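Local coordinates for protein glutamine cyclotransferase (Zymomonas mobilis, PDB 3NOL) that catalyses the cyclisation of N-terminal glutamine residues to pyroglutamate with release of ammonia, acting as a calcium-containing bacterial glutaminyl cyclase of beta-propeller fold, at residues 66-71 against 75-80; 183-188 against 192-197; 215-220 against 248-253; 229-234 against 238-243. All coordinates share one frame; numbering follows the deposited sequence.

Contact 1: 66-71 against 75-80; sequences SIRKVD and GKTLQQ
Arg68 and Gln80 face each other as a non-hydrogen-bonded antiparallel pair, and the arginine side chain runs across Thr77 to reach the glutamine amide. Starting at the backbone, its CB rests against the CG2 methyl of Thr77 at 3.8 Å. CG, between the backbone N and the carbonyl carbon (chi1 52°), lies 4.2 Å from Thr77 OG1; an extended chi2 carries CD to 3.4 Å from that oxygen, and the bend at chi3 then swings NE toward Gln80. The same hydroxyl oxygen sits over one face of the guanidinium, off toward the rim, where it is poorly placed to take the NE hydrogen. NE instead points at Gln80 OE1, 3.2 Å away, and NH2 reaches that oxygen too at 3.0 Å. This is a side-on grip by two nitrogens on one atom. OE1 lies in the guanidinium plane, but both donors come from the same face of the amide, whose plane is turned 52° from that of the guanidinium. NH1 is taken by Asp40 in a salt bridge.

The backbones belong to the hairpin of strands 64-70 and 77-82, the outer pair of a four-stranded antiparallel propeller blade. A beta bulge interrupts it: Lys69 pairs with Gln79, yet Val70 already pairs with Thr77, so Leu78 is the extra residue. Lys69 N bonds to Gln79 O, and Leu78 N to Lys69 O at 2.8 Å. From the bulge, Leu78 CD1 lies 3.6 Å from Asp71 CB. At the turn Gly75 N bonds to Asp71 O at 2.8 Å, while Ser74 holds the aspartate carboxylate through OD2.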
# COMPACT_ATOMS: atom_id res chain seq x y z
N SER A 66 14.19 -1.15 -3.23
CA SER A 66 14.13 -2.58 -3.54
C SER A 66 12.68 -3.10 -3.56
O SER A 66 11.80 -2.53 -2.91
CB SER A 66 14.93 -3.36 -2.50
OG SER A 66 16.34 -3.22 -2.70
N ILE A 67 12.48 -4.20 -4.29
CA ILE A 67 11.22 -4.94 -4.24
C ILE A 67 11.59 -6.30 -3.62
O ILE A 67 12.54 -6.94 -4.07
CB ILE A 67 10.59 -5.15 -5.66
CG1 ILE A 67 10.30 -3.80 -6.38
CG2 ILE A 67 9.33 -6.05 -5.57
CD1 ILE A 67 9.66 -2.75 -5.57
N ARG A 68 10.87 -6.70 -2.58
CA ARG A 68 11.18 -7.97 -1.91
C ARG A 68 9.96 -8.85 -1.70
O ARG A 68 8.86 -8.35 -1.47
CB ARG A 68 11.86 -7.74 -0.56
CG ARG A 68 11.12 -6.78 0.37
CD ARG A 68 11.69 -6.70 1.80
NE ARG A 68 13.14 -6.50 1.82
CZ ARG A 68 13.84 -5.97 2.82
NH1 ARG A 68 13.25 -5.53 3.96
NH2 ARG A 68 15.17 -5.90 2.68
N LYS A 69 10.20 -10.16 -1.78
CA LYS A 69 9.23 -11.17 -1.35
C LYS A 69 9.59 -11.57 0.08
O LYS A 69 10.73 -11.96 0.33
CB LYS A 69 9.31 -12.40 -2.25
CG LYS A 69 8.31 -13.46 -1.90
CD LYS A 69 8.42 -14.66 -2.88
CE LYS A 69 7.44 -15.78 -2.52
NZ LYS A 69 7.57 -16.97 -3.44
N VAL A 70 8.62 -11.50 0.99
CA VAL A 70 8.88 -11.61 2.42
C VAL A 70 8.00 -12.69 3.09
O VAL A 70 6.76 -12.71 2.90
CB VAL A 70 8.67 -10.22 3.12
CG1 VAL A 70 8.84 -10.32 4.61
CG2 VAL A 70 9.59 -9.19 2.57
N ASP A 71 8.66 -13.58 3.84
CA ASP A 71 7.98 -14.56 4.69
C ASP A 71 7.22 -13.84 5.79
O ASP A 71 7.80 -13.03 6.52
CB ASP A 71 9.02 -15.49 5.36
CG ASP A 71 8.36 -16.54 6.24
OD1 ASP A 71 7.69 -17.44 5.71
OD2 ASP A 71 8.50 -16.43 7.47
N GLY A 75 9.33 -12.29 8.76
CA GLY A 75 9.67 -11.01 8.14
C GLY A 75 10.95 -11.03 7.30
O GLY A 75 11.47 -9.98 6.92
N LYS A 76 11.47 -12.22 7.02
CA LYS A 76 12.73 -12.34 6.26
C LYS A 76 12.47 -12.36 4.77
O LYS A 76 11.43 -12.83 4.32
CB LYS A 76 13.48 -13.62 6.65
CG LYS A 76 13.89 -13.66 8.11
CD LYS A 76 14.60 -14.99 8.42
CE LYS A 76 14.99 -15.10 9.89
NZ LYS A 76 15.83 -13.96 10.36
N THR A 77 13.44 -11.86 4.01
CA THR A 77 13.36 -11.77 2.56
C THR A 77 13.74 -13.12 1.91
O THR A 77 14.69 -13.79 2.34
CB THR A 77 14.21 -10.58 2.04
OG1 THR A 77 13.62 -9.35 2.50
CG2 THR A 77 14.25 -10.55 0.52
N LEU A 78 12.96 -13.52 0.91
CA LEU A 78 13.25 -14.75 0.13
C LEU A 78 13.86 -14.41 -1.23
O LEU A 78 14.63 -15.20 -1.80
CB LEU A 78 11.99 -15.61 -0.04
CG LEU A 78 11.46 -16.51 1.08
CD1 LEU A 78 10.79 -15.71 2.19
CD2 LEU A 78 10.47 -17.51 0.47
N GLN A 79 13.52 -13.22 -1.73
CA GLN A 79 13.85 -12.79 -3.09
C GLN A 79 13.85 -11.27 -3.09
O GLN A 79 12.98 -10.67 -2.49
CB GLN A 79 12.77 -13.31 -4.02
CG GLN A 79 12.90 -12.96 -5.47
CD GLN A 79 11.69 -13.48 -6.24
OE1 GLN A 79 10.57 -13.42 -5.72
NE2 GLN A 79 11.91 -14.00 -7.44
N GLN A 80 14.83 -10.64 -3.75
CA GLN A 80 14.84 -9.18 -3.76
C GLN A 80 15.53 -8.68 -5.02
O GLN A 80 16.51 -9.29 -5.45
CB GLN A 80 15.60 -8.67 -2.54
CG GLN A 80 15.52 -7.15 -2.31
CD GLN A 80 16.08 -6.76 -0.95
OE1 GLN A 80 15.70 -7.37 0.08
NE2 GLN A 80 16.96 -5.74 -0.92

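Contact 2: 183-188 against 192-197; sequences EIFANV and NKIVRI
Glu183 and Arg196 meet in a salt bridge at one end of this hairpin, with OE1 taking the NE hydrogen at 2.9 Å. The oxygen lies in the guanidinium plane and is met nearly along its own C-O axis, although the carboxylate plane stands 78° from that of the guanidinium. NH1 adds a weak second bond to the same oxygen. The arginine is placed for this by running alongside Phe185: its CG sits over the ring face in a CH-pi contact, 4.0 Å from the centroid, and the chain bends at chi3 (70°) so that the guanidinium presents a face to the ring atom CZ. Tyr29 adds a cation-pi contact.

The backbone polar groups answer each other in pairs. Ile184 and Ile197 exchange two bonds, the shorter running from Ile197 N to Ile184 O at 2.7 Å, and Ala186 and Val195 exchange two more. At the far end the strands part: Val188 N reaches Lys193 O only weakly, at 3.5 Å. A water stands here, 2.7 Å from Lys193 O and accepting from Asn187 ND2 at 3.1 Å. The other end of that buried amide, OD1, accepts from Gly229 N, so the side chain is held at both its oxygen and its nitrogen.

On the face carrying Ala186, Val188 CG2 meets Val195 CG1 at 3.9 Å, the two side chains crossing at about a right angle. The hairpin forms the middle of a propeller blade, strand 177-180 flanking 183-188 and strand 204-209 flanking 193-197, while Asn187 and Ile194 lean on strand 227-233.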
# COMPACT_ATOMS: atom_id res chain seq x y z
N GLU A 183 -14.09 -2.22 -1.48
CA GLU A 183 -13.71 -0.86 -1.08
C GLU A 183 -12.23 -0.56 -1.34
O GLU A 183 -11.39 -1.46 -1.35
CB GLU A 183 -14.03 -0.63 0.41
CG GLU A 183 -15.50 -0.73 0.69
CD GLU A 183 -15.89 -0.31 2.10
OE1 GLU A 183 -15.02 -0.31 2.99
OE2 GLU A 183 -17.08 0.00 2.29
N ILE A 184 -11.93 0.72 -1.54
CA ILE A 184 -10.51 1.11 -1.60
C ILE A 184 -10.10 1.60 -0.21
O ILE A 184 -10.65 2.59 0.29
CB ILE A 184 -10.25 2.22 -2.67
CG1 ILE A 184 -10.70 1.77 -4.07
CG2 ILE A 184 -8.76 2.67 -2.61
CD1 ILE A 184 -10.95 2.90 -5.00
N PHE A 185 -9.19 0.89 0.44
CA PHE A 185 -8.57 1.37 1.69
C PHE A 185 -7.33 2.19 1.32
O PHE A 185 -6.53 1.77 0.47
CB PHE A 185 -8.12 0.19 2.56
CG PHE A 185 -9.25 -0.54 3.30
CD1 PHE A 185 -10.59 -0.52 2.84
CD2 PHE A 185 -8.95 -1.27 4.44
CE1 PHE A 185 -11.61 -1.23 3.52
CE2 PHE A 185 -9.94 -1.99 5.14
CZ PHE A 185 -11.28 -1.97 4.68
N ALA A 186 -7.15 3.35 1.96
CA ALA A 186 -5.96 4.17 1.68
C ALA A 186 -5.34 4.71 2.94
O ALA A 186 -6.05 5.23 3.81
CB ALA A 186 -6.32 5.34 0.78
N ASN A 187 -4.01 4.59 3.07
CA ASN A 187 -3.33 5.39 4.09
C ASN A 187 -3.51 6.87 3.73
O ASN A 187 -3.52 7.23 2.55
CB ASN A 187 -1.84 5.06 4.16
CG ASN A 187 -1.58 3.69 4.76
OD1 ASN A 187 -1.29 2.75 4.03
ND2 ASN A 187 -1.67 3.58 6.08
N VAL A 188 -3.64 7.70 4.76
CA VAL A 188 -3.58 9.13 4.61
C VAL A 188 -2.27 9.58 5.27
O VAL A 188 -2.10 9.49 6.50
CB VAL A 188 -4.79 9.83 5.25
CG1 VAL A 188 -4.68 11.35 5.02
CG2 VAL A 188 -6.11 9.22 4.72
N ASN A 192 -2.43 8.51 11.39
CA ASN A 192 -2.57 7.12 11.81
C ASN A 192 -3.92 6.53 11.41
O ASN A 192 -4.45 5.62 12.08
CB ASN A 192 -2.34 7.01 13.32
CG ASN A 192 -0.92 7.29 13.67
OD1 ASN A 192 -0.01 6.66 13.13
ND2 ASN A 192 -0.71 8.25 14.55
N LYS A 193 -4.47 7.06 10.33
CA LYS A 193 -5.80 6.64 9.91
C LYS A 193 -5.80 6.06 8.53
O LYS A 193 -5.01 6.45 7.70
CB LYS A 193 -6.78 7.79 10.01
CG LYS A 193 -7.14 8.03 11.47
CD LYS A 193 -7.67 9.38 11.67
CE LYS A 193 -7.79 9.65 13.15
NZ LYS A 193 -8.26 11.05 13.26
N ILE A 194 -6.72 5.13 8.31
CA ILE A 194 -6.91 4.54 7.00
C ILE A 194 -8.34 4.80 6.61
O ILE A 194 -9.26 4.51 7.38
CB ILE A 194 -6.61 3.01 7.02
CG1 ILE A 194 -5.10 2.78 7.27
CG2 ILE A 194 -7.14 2.34 5.74
CD1 ILE A 194 -4.79 1.33 7.62
N VAL A 195 -8.54 5.40 5.45
CA VAL A 195 -9.90 5.67 4.98
C VAL A 195 -10.40 4.55 4.08
O VAL A 195 -9.63 3.94 3.33
CB VAL A 195 -10.07 7.04 4.29
CG1 VAL A 195 -9.84 8.18 5.31
CG2 VAL A 195 -9.17 7.17 3.07
N ARG A 196 -11.69 4.29 4.20
CA ARG A 196 -12.38 3.32 3.37
C ARG A 196 -13.18 4.13 2.35
O ARG A 196 -14.01 4.95 2.74
CB ARG A 196 -13.31 2.45 4.24
CG ARG A 196 -12.59 1.75 5.39
CD ARG A 196 -13.54 1.08 6.37
NE ARG A 196 -14.17 -0.08 5.75
CZ ARG A 196 -14.65 -1.13 6.42
NH1 ARG A 196 -15.18 -2.14 5.75
NH2 ARG A 196 -14.56 -1.19 7.75
N ILE A 197 -12.91 3.91 1.07
CA ILE A 197 -13.44 4.72 -0.02
C ILE A 197 -14.41 3.93 -0.90
O ILE A 197 -14.09 2.81 -1.36
CB ILE A 197 -12.29 5.31 -0.89
CG1 ILE A 197 -11.35 6.18 -0.04
CG2 ILE A 197 -12.85 6.11 -2.03
CD1 ILE A 197 -9.97 6.44 -0.70
O HOH W 1 -2.33 6.43 7.22

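Contact 3: 215-220 against 248-253; sequences AEAGPL and KVFEIT
The carbonyl oxygen of Ala217 nestles against the aliphatic part of Lys248, 3.5 Å from CG and 3.6 Å from CE. The bend at chi2 (-64°) carries the otherwise extended lysine chain past the carbonyl, so CG and CE both lie against its oxygen. The meeting is one of carbon with a carbonyl; the two segments share no hydrogen bond.

The rest of the contact is made at the rim of Phe250. The methyl of Ala217 touches CZ, the far corner of the ring, at 3.6 Å, and Ala217 CA lies in the ring plane at the same edge. Glu216 O also comes up to the edge, 3.8 Å from CE2. The loop therefore abuts the ring end-on instead of lying over it. One ring face is occupied by Lys248 CB, two residues back on the same side of the strand and 3.8 Å above the plane, so lysine and phenylalanine together form a small corner into which Ala217 fits. Ile33 and Ser36 of strand 28-38 and Ile213 of the preceding loop also touch Phe250. The carboxylate of Glu216 turns elsewhere, its OE2 hydrogen-bonded to the hydroxyl of Tyr31, and Pro247 adds a further neighbour for Ala217.

Segment 215-220 lies in the long connection from the outer strand 204-209 of one blade to the inner strand 227-233 of the next, the usual step between propeller blades. It packs on strand 248-256, which pairs with the N-terminal strand 28-38 in the "velcro" closure familiar from beta-propellers.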
# COMPACT_ATOMS: atom_id res chain seq x y z
N ALA A 215 2.17 1.70 20.54
CA ALA A 215 2.30 1.34 21.96
C ALA A 215 2.21 -0.19 22.17
O ALA A 215 2.67 -0.70 23.19
CB ALA A 215 1.23 2.08 22.79
N GLU A 216 1.64 -0.89 21.18
CA GLU A 216 1.50 -2.35 21.20
C GLU A 216 2.55 -3.05 20.29
O GLU A 216 2.46 -4.27 20.05
CB GLU A 216 0.07 -2.75 20.79
CG GLU A 216 -1.01 -2.28 21.81
CD GLU A 216 -2.45 -2.62 21.39
OE1 GLU A 216 -2.78 -3.82 21.23
OE2 GLU A 216 -3.26 -1.68 21.24
N ALA A 217 3.52 -2.29 19.78
CA ALA A 217 4.51 -2.83 18.81
C ALA A 217 5.78 -3.42 19.44
O ALA A 217 6.67 -3.89 18.70
CB ALA A 217 4.90 -1.74 17.79
N GLY A 218 5.87 -3.39 20.77
CA GLY A 218 7.13 -3.71 21.45
C GLY A 218 8.17 -2.59 21.33
O GLY A 218 7.85 -1.48 20.91
N PRO A 219 9.44 -2.88 21.71
CA PRO A 219 10.45 -1.82 21.69
C PRO A 219 10.55 -1.18 20.30
O PRO A 219 10.62 -1.90 19.30
CB PRO A 219 11.75 -2.56 22.05
CG PRO A 219 11.31 -3.79 22.76
CD PRO A 219 9.99 -4.18 22.14
N LEU A 220 10.57 0.16 20.25
CA LEU A 220 10.63 0.87 18.97
C LEU A 220 12.05 1.22 18.53
O LEU A 220 12.90 1.50 19.39
CB LEU A 220 9.81 2.18 19.05
CG LEU A 220 8.34 2.11 19.47
CD1 LEU A 220 7.74 3.52 19.53
CD2 LEU A 220 7.52 1.20 18.52
N LYS A 248 6.92 -4.02 13.38
CA LYS A 248 5.92 -5.09 13.20
C LYS A 248 5.03 -4.85 11.98
O LYS A 248 4.83 -3.71 11.59
CB LYS A 248 5.01 -5.21 14.43
CG LYS A 248 5.68 -5.52 15.79
CD LYS A 248 6.37 -6.89 15.83
CE LYS A 248 6.94 -7.13 17.25
NZ LYS A 248 7.71 -8.42 17.35
N VAL A 249 4.49 -5.95 11.43
CA VAL A 249 3.28 -5.93 10.62
C VAL A 249 2.19 -6.47 11.56
O VAL A 249 2.39 -7.52 12.19
CB VAL A 249 3.37 -6.85 9.39
CG1 VAL A 249 2.05 -6.85 8.59
CG2 VAL A 249 4.55 -6.45 8.49
N PHE A 250 1.07 -5.79 11.63
CA PHE A 250 -0.04 -6.21 12.49
C PHE A 250 -1.13 -6.82 11.64
O PHE A 250 -1.59 -6.20 10.67
CB PHE A 250 -0.64 -5.03 13.25
CG PHE A 250 0.32 -4.37 14.20
CD1 PHE A 250 0.95 -3.19 13.84
CD2 PHE A 250 0.61 -4.95 15.44
CE1 PHE A 250 1.87 -2.56 14.70
CE2 PHE A 250 1.52 -4.34 16.32
CZ PHE A 250 2.15 -3.13 15.95
N GLU A 251 -1.57 -8.01 12.03
CA GLU A 251 -2.79 -8.58 11.48
C GLU A 251 -3.92 -8.11 12.41
O GLU A 251 -3.88 -8.38 13.63
CB GLU A 251 -2.69 -10.10 11.46
CG GLU A 251 -3.96 -10.77 11.01
CD GLU A 251 -3.88 -12.30 11.07
OE1 GLU A 251 -4.95 -12.93 10.94
OE2 GLU A 251 -2.77 -12.85 11.23
N ILE A 252 -4.88 -7.39 11.84
CA ILE A 252 -5.93 -6.73 12.65
C ILE A 252 -7.34 -7.08 12.20
O ILE A 252 -7.60 -7.29 11.01
CB ILE A 252 -5.80 -5.18 12.67
CG1 ILE A 252 -5.89 -4.59 11.24
CG2 ILE A 252 -4.55 -4.73 13.40
CD1 ILE A 252 -6.05 -3.03 11.25
N THR A 253 -8.25 -7.11 13.16
CA THR A 253 -9.68 -7.08 12.85
C THR A 253 -10.24 -5.68 13.18
O THR A 253 -9.59 -4.90 13.87
CB THR A 253 -10.46 -8.20 13.59
OG1 THR A 253 -10.25 -8.07 14.99
CG2 THR A 253 -10.00 -9.62 13.11

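Contact 4: 229-234 against 238-243; sequences GIAWDK and RLFVTG. With CA (calcium ion), chain B; SO4 (sulfate ion), chain D.
Gly229, next to Thr242 across the hairpin, has backbone angles that suit glycine alone (phi 124°, psi 119°), and one residue later the strand gives a carbonyl to a metal. Gly229 O accepts from Thr242 N at 3.0 Å and also from a water at 2.7 Å; the same water donates to Thr242 O, bridging the two strands at this level. Ile230 pairs with Val241 at a non-hydrogen-bonded position, which turns its carbonyl away from strand 238-243. That oxygen binds the calcium ion at 2.4 Å, as does a water at the same distance. Further ligands include the carbonyl oxygens of Phe48 and Leu177 and the carboxylates of Glu176 and Glu178.

Further along, Ala231 and Phe240 exchange two backbone bonds, each 2.8 Å, and Asp233 and Arg238 exchange another two. On the face bearing Ile230, its CG2 methyl lies 3.8 Å from Leu239 CD1, the two side chains running alongside each other. Trp232 CG is anti to the backbone N (chi1 172°), which lays the indole beside the partner strand, and CE3 comes within 3.8 Å of Leu239 CB. On the other face the Arg238 guanidinium and the Asp233 carboxylate form a salt bridge through OD1, whose modelled place is somewhat doubtful. In the turn of the hairpin, Lys234 NZ hydrogen-bonds two oxygens of a sulfate, probably from the crystallisation liquor, and pairs with Asp181.

Strand 227-233 is the innermost of its blade. Strand 248-256 flanks 238-243 on the outer side, Phe185 covers Ile230 and Leu239, and Phe48 and Tyr50 of strand 44-51 close over Ala231 on the opposite face.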
# COMPACT_ATOMS: atom_id res chain seq x y z
N GLY A 229 1.12 1.25 4.48
CA GLY A 229 1.19 -0.11 3.97
C GLY A 229 0.04 -0.92 4.53
O GLY A 229 -0.09 -1.09 5.75
N ILE A 230 -0.78 -1.40 3.59
CA ILE A 230 -1.99 -2.17 3.87
C ILE A 230 -1.99 -3.34 2.93
O ILE A 230 -1.87 -3.11 1.72
CB ILE A 230 -3.25 -1.37 3.54
CG1 ILE A 230 -3.24 0.02 4.18
CG2 ILE A 230 -4.49 -2.19 3.97
CD1 ILE A 230 -4.34 0.95 3.67
N ALA A 231 -2.17 -4.56 3.45
CA ALA A 231 -2.29 -5.76 2.59
C ALA A 231 -3.48 -6.59 3.02
O ALA A 231 -3.89 -6.53 4.19
CB ALA A 231 -1.04 -6.59 2.64
N TRP A 232 -4.02 -7.38 2.09
CA TRP A 232 -5.24 -8.10 2.34
C TRP A 232 -5.12 -9.48 1.71
O TRP A 232 -4.77 -9.60 0.55
CB TRP A 232 -6.41 -7.32 1.74
CG TRP A 232 -7.75 -8.00 1.74
CD1 TRP A 232 -8.50 -8.35 0.64
CD2 TRP A 232 -8.53 -8.37 2.89
NE1 TRP A 232 -9.69 -8.92 1.04
CE2 TRP A 232 -9.74 -8.95 2.41
CE3 TRP A 232 -8.33 -8.26 4.27
CZ2 TRP A 232 -10.74 -9.42 3.27
CZ3 TRP A 232 -9.34 -8.73 5.13
CH2 TRP A 232 -10.52 -9.30 4.63
N ASP A 233 -5.41 -10.49 2.53
CA ASP A 233 -5.38 -11.88 2.14
C ASP A 233 -6.84 -12.25 1.96
O ASP A 233 -7.57 -12.44 2.94
CB ASP A 233 -4.72 -12.70 3.25
CG ASP A 233 -4.91 -14.21 3.10
OD1 ASP A 233 -4.42 -14.92 4.00
OD2 ASP A 233 -5.57 -14.67 2.14
N LYS A 234 -7.24 -12.35 0.70
CA LYS A 234 -8.63 -12.59 0.32
C LYS A 234 -9.08 -14.02 0.68
O LYS A 234 -10.23 -14.24 1.10
CB LYS A 234 -8.77 -12.34 -1.19
CG LYS A 234 -10.14 -12.62 -1.79
CD LYS A 234 -11.14 -11.60 -1.35
CE LYS A 234 -12.29 -11.51 -2.32
NZ LYS A 234 -13.30 -10.59 -1.73
N ARG A 238 -7.44 -11.95 5.99
CA ARG A 238 -6.47 -11.34 6.91
C ARG A 238 -6.06 -9.96 6.42
O ARG A 238 -5.54 -9.81 5.30
CB ARG A 238 -5.22 -12.23 7.06
CG ARG A 238 -5.48 -13.58 7.75
CD ARG A 238 -4.19 -14.39 7.99
NE ARG A 238 -3.59 -14.82 6.71
CZ ARG A 238 -2.39 -15.39 6.56
NH1 ARG A 238 -1.59 -15.63 7.59
NH2 ARG A 238 -1.99 -15.73 5.33
N LEU A 239 -6.30 -8.96 7.27
CA LEU A 239 -5.90 -7.59 6.98
C LEU A 239 -4.60 -7.27 7.73
O LEU A 239 -4.52 -7.47 8.95
CB LEU A 239 -7.00 -6.63 7.45
CG LEU A 239 -6.82 -5.13 7.17
CD1 LEU A 239 -6.68 -4.84 5.69
CD2 LEU A 239 -7.96 -4.31 7.78
N PHE A 240 -3.61 -6.77 7.00
CA PHE A 240 -2.28 -6.51 7.54
C PHE A 240 -1.96 -5.03 7.36
O PHE A 240 -2.14 -4.48 6.26
CB PHE A 240 -1.21 -7.31 6.79
CG PHE A 240 -1.39 -8.80 6.86
CD1 PHE A 240 -0.97 -9.51 8.00
CD2 PHE A 240 -1.96 -9.50 5.79
CE1 PHE A 240 -1.11 -10.89 8.05
CE2 PHE A 240 -2.11 -10.89 5.84
CZ PHE A 240 -1.68 -11.58 6.96
N VAL A 241 -1.43 -4.42 8.41
CA VAL A 241 -1.00 -3.01 8.32
C VAL A 241 0.41 -2.85 8.88
O VAL A 241 0.80 -3.55 9.84
CB VAL A 241 -1.98 -2.05 9.05
CG1 VAL A 241 -3.36 -2.05 8.34
CG2 VAL A 241 -2.11 -2.43 10.54
N THR A 242 1.19 -1.96 8.27
CA THR A 242 2.51 -1.64 8.80
C THR A 242 2.85 -0.15 8.56
O THR A 242 1.98 0.67 8.24
CB THR A 242 3.61 -2.64 8.25
OG1 THR A 242 4.84 -2.52 9.00
CG2 THR A 242 3.86 -2.41 6.76
N GLY A 243 4.12 0.19 8.75
CA GLY A 243 4.57 1.55 8.51
C GLY A 243 6.07 1.61 8.26
O GLY A 243 6.82 0.60 8.41
CA CA B . -1.34 -2.40 -0.55
S SO4 D . -13.89 -8.11 -4.32
O1 SO4 D . -14.30 -9.51 -4.30
O2 SO4 D . -13.22 -7.77 -3.07
O3 SO4 D . -12.99 -7.92 -5.45
O4 SO4 D . -15.06 -7.24 -4.47
O HOH W 2 -0.81 1.08 7.27
O HOH W 3 -1.01 -2.83 -2.88

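Contact 2 lies in one blade and contact 4 in the next, closing blade, on whose strand 248-256 contact 3 also draws; contact 1 belongs to another blade, its centre about 25 Å from that of contact 2 and across the middle of the chain. Contact 4 is nested in the loop closed by contact 3, and the two join directly: Phe250 N bonds to Val241 O at 2.9 Å and Thr242 OG1 to Lys248 O at 2.8 Å. Contacts 2 and 4 press together through Ile194 CG2 and Ile230 CD1, 3.7 Å apart. The calcium ion, bound by contact 4, is about 7 Å from the Asn187 side chain and about 12 Å from that of Ile67.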